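Local coordinates for uncharacterized protein (Staphylococcus aureus subsp. aureus Mu50, PDB 4EBG), which is of unknown function, a probably secreted protein of the DUF4467 family with a cystatin-like fold, at residues Y2-N14 with T29-D43. Residues are numbered along the deposited sequence; the frame is centred on the assembly and turned at random.
With PO4 (phosphate ion), chain D.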
ATOM      1  N   TYR B   2      16.864  14.164  17.270  1.00 15.67           N
ATOM      2  CA  TYR B   2      16.270  13.080  16.504  1.00 13.78           C
ATOM      3  C   TYR B   2      15.507  13.528  15.271  1.00 14.10           C
ATOM      4  O   TYR B   2      15.000  12.677  14.541  1.00 13.33           O
ATOM      5  CB  TYR B   2      15.316  12.327  17.392  1.00 13.78           C
ATOM      6  CG  TYR B   2      15.917  11.802  18.656  1.00 13.46           C
ATOM      7  CD1 TYR B   2      16.995  10.933  18.645  1.00 14.74           C
ATOM      8  CD2 TYR B   2      15.409  12.199  19.889  1.00 13.46           C
ATOM      9  CE1 TYR B   2      17.539  10.446  19.849  1.00 14.88           C
ATOM     10  CE2 TYR B   2      15.931  11.718  21.070  1.00 14.87           C
ATOM     11  CZ  TYR B   2      17.012  10.889  21.050  1.00 12.71           C
ATOM     12  OH  TYR B   2      17.547  10.402  22.225  1.00 15.42           O
ATOM     13  N   GLN B   3      15.357  14.834  15.038  1.00 14.11           N
ATOM     14  CA  GLN B   3      14.447  15.295  13.991  1.00 14.79           C
ATOM     15  C   GLN B   3      14.818  14.832  12.577  1.00 14.32           C
ATOM     16  O   GLN B   3      13.962  14.503  11.784  1.00 14.89           O
ATOM     17  CB  GLN B   3      14.192  16.786  14.084  1.00 14.84           C
ATOM     18  CG  GLN B   3      13.120  17.283  13.079  1.00 16.54           C
ATOM     19  CD  GLN B   3      11.762  16.701  13.356  1.00 18.20           C
ATOM     20  OE1 GLN B   3      11.314  16.640  14.511  1.00 20.32           O
ATOM     21  NE2 GLN B   3      11.109  16.204  12.316  1.00 19.73           N
ATOM     22  N   LYS B   4      16.097  14.754  12.264  1.00 14.47           N
ATOM     23  CA  LYS B   4      16.543  14.272  10.941  0.60 17.75           C
ATOM     24  C   LYS B   4      16.004  12.856  10.698  1.00 17.19           C
ATOM     25  O   LYS B   4      15.517  12.525   9.616  1.00 18.05           O
ATOM     26  CB  LYS B   4      18.079  14.293  10.832  0.60 19.96           C
ATOM     27  CG  LYS B   4      18.654  13.604   9.570  0.60 23.89           C
ATOM     28  CD  LYS B   4      20.136  13.872   9.375  0.60 26.29           C
ATOM     29  CE  LYS B   4      20.802  12.741   8.600  0.60 28.08           C
ATOM     30  NZ  LYS B   4      22.165  13.101   8.080  0.60 32.21           N
ATOM     31  N   ASP B   5      16.094  12.012  11.715  1.00 14.33           N
ATOM     32  CA  ASP B   5      15.621  10.652  11.593  1.00 14.34           C
ATOM     33  C   ASP B   5      14.117  10.539  11.630  1.00 11.84           C
ATOM     34  O   ASP B   5      13.546   9.720  10.931  1.00 12.99           O
ATOM     35  CB  ASP B   5      16.319   9.738  12.587  1.00 17.40           C
ATOM     36  CG  ASP B   5      17.786   9.439  12.170  1.00 23.17           C
ATOM     37  OD1 ASP B   5      18.214   9.756  11.020  1.00 25.13           O
ATOM     38  OD2 ASP B   5      18.515   8.902  13.002  1.00 28.22           O
ATOM     39  N   ILE B   6      13.460  11.361  12.425  1.00 11.58           N
ATOM     40  CA  ILE B   6      12.005  11.411  12.374  1.00 11.22           C
ATOM     41  C   ILE B   6      11.546  11.825  10.958  1.00 12.57           C
ATOM     42  O   ILE B   6      10.569  11.261  10.448  1.00 11.83           O
ATOM     43  CB  ILE B   6      11.451  12.362  13.451  1.00 11.46           C
ATOM     44  CG1 ILE B   6      11.764  11.819  14.868  1.00 12.45           C
ATOM     45  CG2 ILE B   6       9.996  12.601  13.289  1.00 13.42           C
ATOM     46  CD1 ILE B   6      11.604  12.898  15.961  1.00 12.72           C
ATOM     47  N   ASP B   7      12.235  12.787  10.349  1.00 13.47           N
ATOM     48  CA  ASP B   7      11.893  13.193   9.013  1.00 14.37           C
ATOM     49  C   ASP B   7      11.990  12.012   8.019  1.00 13.54           C
ATOM     50  O   ASP B   7      11.177  11.880   7.128  1.00 14.12           O
ATOM     51  CB  ASP B   7      12.863  14.308   8.558  1.00 17.11           C
ATOM     52  CG  ASP B   7      12.553  15.686   9.162  1.00 21.18           C
ATOM     53  OD1 ASP B   7      11.448  15.887   9.679  1.00 24.07           O
ATOM     54  OD2 ASP B   7      13.427  16.589   9.082  1.00 32.54           O
ATOM     55  N   LYS B   8      13.020  11.182   8.165  1.00 12.80           N
ATOM     56  CA  LYS B   8      13.178   9.995   7.354  1.00 13.30           C
ATOM     57  C   LYS B   8      11.988   9.060   7.511  1.00 12.03           C
ATOM     58  O   LYS B   8      11.560   8.458   6.538  1.00 15.05           O
ATOM     59  CB  LYS B   8      14.480   9.252   7.669  1.00 14.19           C
ATOM     60  CG  LYS B   8      15.756  10.038   7.334  1.00 17.93           C
ATOM     61  CD  LYS B   8      16.990   9.277   7.718  1.00 19.50           C
ATOM     62  CE  LYS B   8      18.283  10.081   7.526  1.00 22.78           C
ATOM     63  NZ  LYS B   8      19.429   9.481   8.292  1.00 28.03           N
ATOM     64  N   VAL B   9      11.555   8.879   8.748  1.00 11.98           N
ATOM     65  CA  VAL B   9      10.401   8.019   9.043  1.00 10.68           C
ATOM     66  C   VAL B   9       9.150   8.531   8.341  1.00 10.88           C
ATOM     67  O   VAL B   9       8.457   7.761   7.652  1.00 11.30           O
ATOM     68  CB  VAL B   9      10.200   7.845  10.583  1.00 11.03           C
ATOM     69  CG1 VAL B   9       8.870   7.184  10.864  1.00 11.58           C
ATOM     70  CG2 VAL B   9      11.354   7.004  11.168  1.00 12.25           C
ATOM     71  N   TYR B  10       8.833   9.820   8.490  1.00 11.12           N
ATOM     72  CA  TYR B  10       7.628  10.343   7.871  1.00 11.03           C
ATOM     73  C   TYR B  10       7.762  10.330   6.340  1.00 10.61           C
ATOM     74  O   TYR B  10       6.757  10.067   5.670  1.00 11.61           O
ATOM     75  CB  TYR B  10       7.256  11.741   8.413  1.00 12.22           C
ATOM     76  CG  TYR B  10       6.531  11.632   9.746  1.00 10.96           C
ATOM     77  CD1 TYR B  10       5.193  11.431   9.800  1.00 10.30           C
ATOM     78  CD2 TYR B  10       7.224  11.635  10.947  1.00 11.95           C
ATOM     79  CE1 TYR B  10       4.539  11.253  11.003  1.00 11.99           C
ATOM     80  CE2 TYR B  10       6.579  11.458  12.154  1.00 10.18           C
ATOM     81  CZ  TYR B  10       5.249  11.255  12.181  1.00 10.66           C
ATOM     82  OH  TYR B  10       4.574  11.038  13.342  1.00 11.72           O
ATOM     83  N   LYS B  11       8.956  10.540   5.817  1.00 11.88           N
ATOM     84  CA  LYS B  11       9.105  10.458   4.357  1.00 14.39           C
ATOM     85  C   LYS B  11       8.783   9.053   3.883  1.00 13.51           C
ATOM     86  O   LYS B  11       8.078   8.845   2.884  1.00 13.50           O
ATOM     87  CB  LYS B  11      10.514  10.864   3.977  1.00 15.66           C
ATOM     88  CG  LYS B  11      10.776  10.703   2.482  1.00 17.20           C
ATOM     89  CD  LYS B  11      12.133  11.326   2.071  1.00 27.48           C
ATOM     90  CE  LYS B  11      12.475  11.050   0.629  1.00 32.07           C
ATOM     91  NZ  LYS B  11      12.959   9.668   0.413  1.00 37.27           N
ATOM     92  N   GLU B  12       9.326   8.047   4.576  1.00 12.29           N
ATOM     93  CA  GLU B  12       9.127   6.670   4.189  1.00 12.90           C
ATOM     94  C   GLU B  12       7.636   6.313   4.332  1.00 11.16           C
ATOM     95  O   GLU B  12       7.091   5.645   3.472  1.00 13.10           O
ATOM     96  CB  GLU B  12      10.013   5.750   5.030  1.00 14.67           C
ATOM     97  CG  GLU B  12       9.904   4.315   4.661  1.00 18.95           C
ATOM     98  CD  GLU B  12      10.451   3.973   3.299  1.00 27.03           C
ATOM     99  OE1 GLU B  12      11.215   4.774   2.718  1.00 25.02           O
ATOM    100  OE2 GLU B  12      10.122   2.854   2.835  1.00 33.37           O
ATOM    101  N   GLN B  13       7.001   6.725   5.426  1.00 10.12           N
ATOM    102  CA  GLN B  13       5.619   6.426   5.611  1.00  9.77           C
ATOM    103  C   GLN B  13       4.802   6.999   4.468  1.00 10.71           C
ATOM    104  O   GLN B  13       3.884   6.346   3.931  1.00 11.62           O
ATOM    105  CB  GLN B  13       5.094   6.995   6.933  1.00 11.09           C
ATOM    106  CG  GLN B  13       3.624   6.570   7.223  1.00 12.32           C
ATOM    107  CD  GLN B  13       3.479   5.149   7.610  1.00 11.81           C
ATOM    108  OE1 GLN B  13       4.169   4.718   8.505  1.00 14.49           O
ATOM    109  NE2 GLN B  13       2.558   4.410   6.997  1.00 13.06           N
ATOM    110  N   ASN B  14       5.061   8.245   4.103  1.00 11.20           N
ATOM    111  CA  ASN B  14       4.304   8.854   3.011  1.00 11.77           C
ATOM    112  C   ASN B  14       4.563   8.152   1.663  1.00 11.54           C
ATOM    113  O   ASN B  14       3.638   8.011   0.871  1.00 12.59           O
ATOM    114  CB  ASN B  14       4.592  10.349   2.946  1.00 13.20           C
ATOM    115  CG  ASN B  14       3.749  11.124   3.917  1.00 12.59           C
ATOM    116  OD1 ASN B  14       2.546  11.027   3.868  1.00 14.56           O
ATOM    117  ND2 ASN B  14       4.361  11.891   4.814  1.00 14.35           N
ATOM    118  N   THR B  29      -2.327  10.152   2.149  1.00 14.26           N
ATOM    119  CA  THR B  29      -0.988  10.328   1.558  1.00 13.70           C
ATOM    120  C   THR B  29      -0.219  11.606   1.896  1.00 13.77           C
ATOM    121  O   THR B  29       0.847  11.861   1.345  1.00 16.06           O
ATOM    122  CB  THR B  29      -1.067  10.147   0.044  1.00 15.48           C
ATOM    123  OG1 THR B  29      -1.867  11.199  -0.478  1.00 18.83           O
ATOM    124  CG2 THR B  29      -1.706   8.790  -0.321  1.00 16.33           C
ATOM    125  N   ASP B  30      -0.752  12.361   2.846  1.00 13.38           N
ATOM    126  CA  ASP B  30      -0.196  13.631   3.317  1.00 13.69           C
ATOM    127  C   ASP B  30      -0.110  13.610   4.828  1.00 13.07           C
ATOM    128  O   ASP B  30      -0.676  14.459   5.541  1.00 15.28           O
ATOM    129  CB  ASP B  30      -0.974  14.855   2.782  1.00 15.57           C
ATOM    130  CG  ASP B  30      -2.422  14.884   3.169  1.00 17.10           C
ATOM    131  OD1 ASP B  30      -3.062  13.844   3.491  1.00 17.41           O
ATOM    132  OD2 ASP B  30      -2.972  16.025   3.112  1.00 22.52           O
ATOM    133  N   ILE B  31       0.629  12.627   5.330  1.00 11.77           N
ATOM    134  CA  ILE B  31       0.791  12.417   6.750  1.00 11.70           C
ATOM    135  C   ILE B  31       1.770  13.481   7.263  1.00 11.85           C
ATOM    136  O   ILE B  31       2.861  13.631   6.701  1.00 13.57           O
ATOM    137  CB  ILE B  31       1.322  11.007   7.079  1.00 11.49           C
ATOM    138  CG1 ILE B  31       0.418   9.896   6.490  1.00 13.00           C
ATOM    139  CG2 ILE B  31       1.538  10.838   8.574  1.00 13.86           C
ATOM    140  CD1 ILE B  31      -1.006   9.899   7.004  1.00 13.35           C
ATOM    141  N   LYS B  32       1.374  14.142   8.345  1.00 11.63           N
ATOM    142  CA  LYS B  32       2.194  15.211   8.930  1.00 10.99           C
ATOM    143  C   LYS B  32       2.497  14.913  10.398  1.00 11.24           C
ATOM    144  O   LYS B  32       1.625  14.566  11.147  1.00 11.21           O
ATOM    145  CB  LYS B  32       1.453  16.533   8.818  1.00 13.95           C
ATOM    146  CG  LYS B  32       1.174  16.983   7.378  1.00 13.81           C
ATOM    147  CD  LYS B  32       0.198  18.124   7.274  1.00 14.94           C
ATOM    148  CE  LYS B  32      -1.280  17.733   7.392  1.00 14.83           C
ATOM    149  NZ  LYS B  32      -1.844  17.020   6.175  1.00 17.64           N
ATOM    150  N   GLN B  33       3.750  15.145  10.771  1.00 11.89           N
ATOM    151  CA  GLN B  33       4.191  14.926  12.146  1.00 11.50           C
ATOM    152  C   GLN B  33       3.328  15.701  13.155  1.00 11.31           C
ATOM    153  O   GLN B  33       3.025  15.205  14.229  1.00 11.67           O
ATOM    154  CB  GLN B  33       5.667  15.278  12.274  1.00 12.67           C
ATOM    155  CG  GLN B  33       6.227  15.099  13.671  1.00 12.06           C
ATOM    156  CD  GLN B  33       7.722  15.407  13.717  1.00 15.11           C
ATOM    157  OE1 GLN B  33       8.365  15.439  12.698  1.00 15.84           O
ATOM    158  NE2 GLN B  33       8.272  15.584  14.928  1.00 17.24           N
ATOM    159  N   GLU B  34       2.967  16.941  12.837  1.00 11.57           N
ATOM    160  CA  GLU B  34       2.244  17.795  13.777  1.00 11.71           C
ATOM    161  C   GLU B  34       0.782  17.368  13.982  1.00 11.75           C
ATOM    162  O   GLU B  34       0.146  17.835  14.878  1.00 13.95           O
ATOM    163  CB  GLU B  34       2.280  19.257  13.358  1.00 14.18           C
ATOM    164  CG  GLU B  34       1.466  19.573  12.097  1.00 16.73           C
ATOM    165  CD  GLU B  34       2.277  19.557  10.800  1.00 19.84           C
ATOM    166  OE1 GLU B  34       3.355  18.863  10.762  1.00 18.76           O
ATOM    167  OE2 GLU B  34       1.825  20.248   9.817  1.00 20.62           O
ATOM    168  N   ASP B  35       0.297  16.433  13.188  1.00 10.95           N
ATOM    169  CA  ASP B  35      -1.022  15.836  13.343  1.00 12.21           C
ATOM    170  C   ASP B  35      -0.932  14.371  13.785  1.00 12.58           C
ATOM    171  O   ASP B  35      -1.928  13.623  13.726  1.00 15.14           O
ATOM    172  CB  ASP B  35      -1.795  15.921  12.038  1.00 13.30           C
ATOM    173  CG  ASP B  35      -2.121  17.337  11.624  1.00 15.75           C
ATOM    174  OD1 ASP B  35      -2.191  18.229  12.502  1.00 18.68           O
ATOM    175  OD2 ASP B  35      -2.315  17.542  10.419  1.00 17.59           O
ATOM    176  N   SER B  36       0.261  13.945  14.204  1.00 10.83           N
ATOM    177  CA  SER B  36       0.537  12.546  14.493  1.00  9.60           C
ATOM    178  C   SER B  36       1.146  12.453  15.899  1.00 10.62           C
ATOM    179  O   SER B  36       1.401  13.495  16.551  1.00 11.34           O
ATOM    180  CB  SER B  36       1.476  11.995  13.446  1.00 10.62           C
ATOM    181  OG  SER B  36       0.919  12.102  12.130  1.00 11.45           O
ATOM    182  N   ASN B  37       1.392  11.233  16.344  1.00 10.36           N
ATOM    183  CA  ASN B  37       2.128  10.954  17.551  1.00  9.26           C
ATOM    184  C   ASN B  37       3.448  10.321  17.196  1.00  9.92           C
ATOM    185  O   ASN B  37       3.516   9.419  16.369  1.00 10.54           O
ATOM    186  CB  ASN B  37       1.310  10.059  18.456  1.00 10.83           C
ATOM    187  CG  ASN B  37       0.075  10.739  18.956  1.00 11.13           C
ATOM    188  OD1 ASN B  37       0.050  11.979  19.088  1.00 11.58           O
ATOM    189  ND2 ASN B  37      -0.942   9.944  19.287  1.00 12.26           N
ATOM    190  N   THR B  38       4.561  10.783  17.791  1.00  9.45           N
ATOM    191  CA  THR B  38       5.887  10.290  17.572  1.00  9.42           C
ATOM    192  C   THR B  38       6.597  10.035  18.881  1.00  9.71           C
ATOM    193  O   THR B  38       6.584  10.899  19.777  1.00 10.39           O
ATOM    194  CB  THR B  38       6.730  11.279  16.721  1.00 10.55           C
ATOM    195  OG1 THR B  38       5.990  11.656  15.571  1.00 11.24           O
ATOM    196  CG2 THR B  38       8.058  10.719  16.348  1.00 11.48           C
ATOM    197  N   HIS B  39       7.207   8.867  19.021  1.00  8.65           N
ATOM    198  CA  HIS B  39       8.048   8.535  20.146  1.00  9.30           C
ATOM    199  C   HIS B  39       9.348   7.922  19.663  1.00  8.23           C
ATOM    200  O   HIS B  39       9.342   7.081  18.754  1.00 10.37           O
ATOM    201  CB  HIS B  39       7.380   7.559  21.105  1.00 11.71           C
ATOM    202  CG  HIS B  39       6.218   8.146  21.847  1.00 13.02           C
ATOM    203  ND1 HIS B  39       4.961   8.233  21.308  1.00 14.02           N
ATOM    204  CD2 HIS B  39       6.136   8.696  23.089  1.00 15.18           C
ATOM    205  CE1 HIS B  39       4.145   8.800  22.185  1.00 15.21           C
ATOM    206  NE2 HIS B  39       4.822   9.055  23.287  1.00 16.70           N
ATOM    207  N   VAL B  40      10.477   8.321  20.246  1.00  9.12           N
ATOM    208  CA  VAL B  40      11.788   7.777  19.942  1.00  9.71           C
ATOM    209  C   VAL B  40      12.290   6.978  21.138  1.00  9.15           C
ATOM    210  O   VAL B  40      12.144   7.414  22.303  1.00 10.33           O
ATOM    211  CB  VAL B  40      12.807   8.892  19.601  1.00 10.11           C
ATOM    212  CG1 VAL B  40      14.195   8.337  19.341  1.00 12.46           C
ATOM    213  CG2 VAL B  40      12.296   9.743  18.455  1.00 11.93           C
ATOM    214  N   TYR B  41      12.904   5.824  20.849  1.00  9.57           N
ATOM    215  CA  TYR B  41      13.435   4.919  21.839  1.00  9.65           C
ATOM    216  C   TYR B  41      14.855   4.563  21.497  1.00 11.66           C
ATOM    217  O   TYR B  41      15.290   4.655  20.357  1.00 13.19           O
ATOM    218  CB  TYR B  41      12.586   3.645  21.948  1.00 11.40           C
ATOM    219  CG  TYR B  41      11.162   3.936  22.235  1.00 10.22           C
ATOM    220  CD1 TYR B  41      10.725   4.070  23.561  1.00 10.47           C
ATOM    221  CD2 TYR B  41      10.218   4.138  21.217  1.00 10.76           C
ATOM    222  CE1 TYR B  41       9.368   4.403  23.868  1.00 11.28           C
ATOM    223  CE2 TYR B  41       8.913   4.444  21.537  1.00 11.00           C
ATOM    224  CZ  TYR B  41       8.493   4.621  22.846  1.00  9.90           C
ATOM    225  OH  TYR B  41       7.188   4.967  23.102  1.00 12.15           O
ATOM    226  N   LYS B  42      15.522   4.028  22.506  1.00 12.53           N
ATOM    227  CA  LYS B  42      16.871   3.456  22.371  1.00 14.27           C
ATOM    228  C   LYS B  42      17.796   4.404  21.631  1.00 15.27           C
ATOM    229  O   LYS B  42      18.537   4.035  20.741  1.00 18.30           O
ATOM    230  CB  LYS B  42      16.796   2.013  21.818  1.00 17.37           C
ATOM    231  CG  LYS B  42      16.209   1.025  22.893  1.00 17.30           C
ATOM    232  CD  LYS B  42      16.274  -0.426  22.536  1.00 18.04           C
ATOM    233  CE  LYS B  42      15.488  -1.287  23.494  1.00 19.02           C
ATOM    234  NZ  LYS B  42      15.676  -2.752  23.178  1.00 20.70           N
ATOM    235  N   ASP B  43      17.695   5.676  22.045  1.00 15.66           N
ATOM    236  CA  ASP B  43      18.499   6.794  21.562  1.00 17.77           C
ATOM    237  C   ASP B  43      18.503   6.895  20.055  1.00 16.69           C
ATOM    238  O   ASP B  43      19.500   7.272  19.448  1.00 20.69           O
ATOM    239  CB  ASP B  43      19.918   6.755  22.146  1.00 20.40           C
ATOM    240  CG  ASP B  43      20.631   8.117  22.100  1.00 21.93           C
ATOM    241  OD1 ASP B  43      20.029   9.228  22.002  1.00 21.43           O
ATOM    242  OD2 ASP B  43      21.856   8.087  22.194  1.00 28.03           O
TER
HETATM  243  P   PO4 D 200      -5.555  17.404   6.912  1.00 18.89           P
HETATM  244  O1  PO4 D 200      -6.481  16.789   7.964  1.00 28.38           O
HETATM  245  O2  PO4 D 200      -5.268  18.752   7.444  1.00 22.13           O
HETATM  246  O3  PO4 D 200      -4.343  16.492   6.807  1.00 15.47           O
HETATM  247  O4  PO4 D 200      -6.387  17.445   5.601  1.00 22.04           O
HETATM  248  O   HOH W   1       8.443  14.920   9.928  1.00 27.72           O
HETATM  249  O   HOH W   2       2.657  10.587  -0.241  1.00 30.60           O
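The Tyr10 ring carries Gln33 CA and CB over one face. Gln33 CA lies 3.8 Å above the ring plane, offset toward the rim, and CB makes a CH-pi contact. At the ring edge, in plane, sit Ile31 CG2 and Thr38 OG1. Tyr10 OH donates to Thr38 OG1 at 2.7 Å, which ties the end of the ring to strand 37-41.

The Tyr2 ring has Val40 CG1 over the centre of one face, 7° off the normal, and Asp43 OD1 at its edge, in plane. Tyr2 OH donates to Asp43 OD1 at 2.8 Å, and the carboxylate oxygen receives it on its anti lone pair. The carboxylate stands almost perpendicular to the ring.

Gln3 and Gln33 meet amide to amide, nearly coplanar, with two hydrogen bonds. Gln3 NE2 gives to Gln33 OE1 at 2.9 Å, and Gln33 NE2 returns a longer bond to Gln3 OE1. The extended Gln33 chain (chi1 179°, chi2 177°) reaches out from the 3-10 turn 33-34, while Gln3 bends at chi2. Gln3 NE2 also donates to Asp7 OD1, and a water joins Asp7 OD1 to Gln33 OE1. Gln33 NE2 has a further partner in Asp93. Ile6 packs beneath this pair, with Ile6 CG2 3.3 Å from Gln33 OE1 and CD1 against Val40 CG2.

At the far end the Asn14 amide pairs with the backbone of Ile31 through both its atoms. Ile31 N donates to Asn14 OD1 at 2.9 Å, and Asn14 ND2 donates to Ile31 O at 3.0 Å in a nearly straight bond. This ties the incoming loop to the helix.

Helix 3-23 lies across the antiparallel sheet, touching strand 37-41 here and Ile49 of strand 46-52 through Tyr10, the helix-on-sheet layout of the cystatin-like fold.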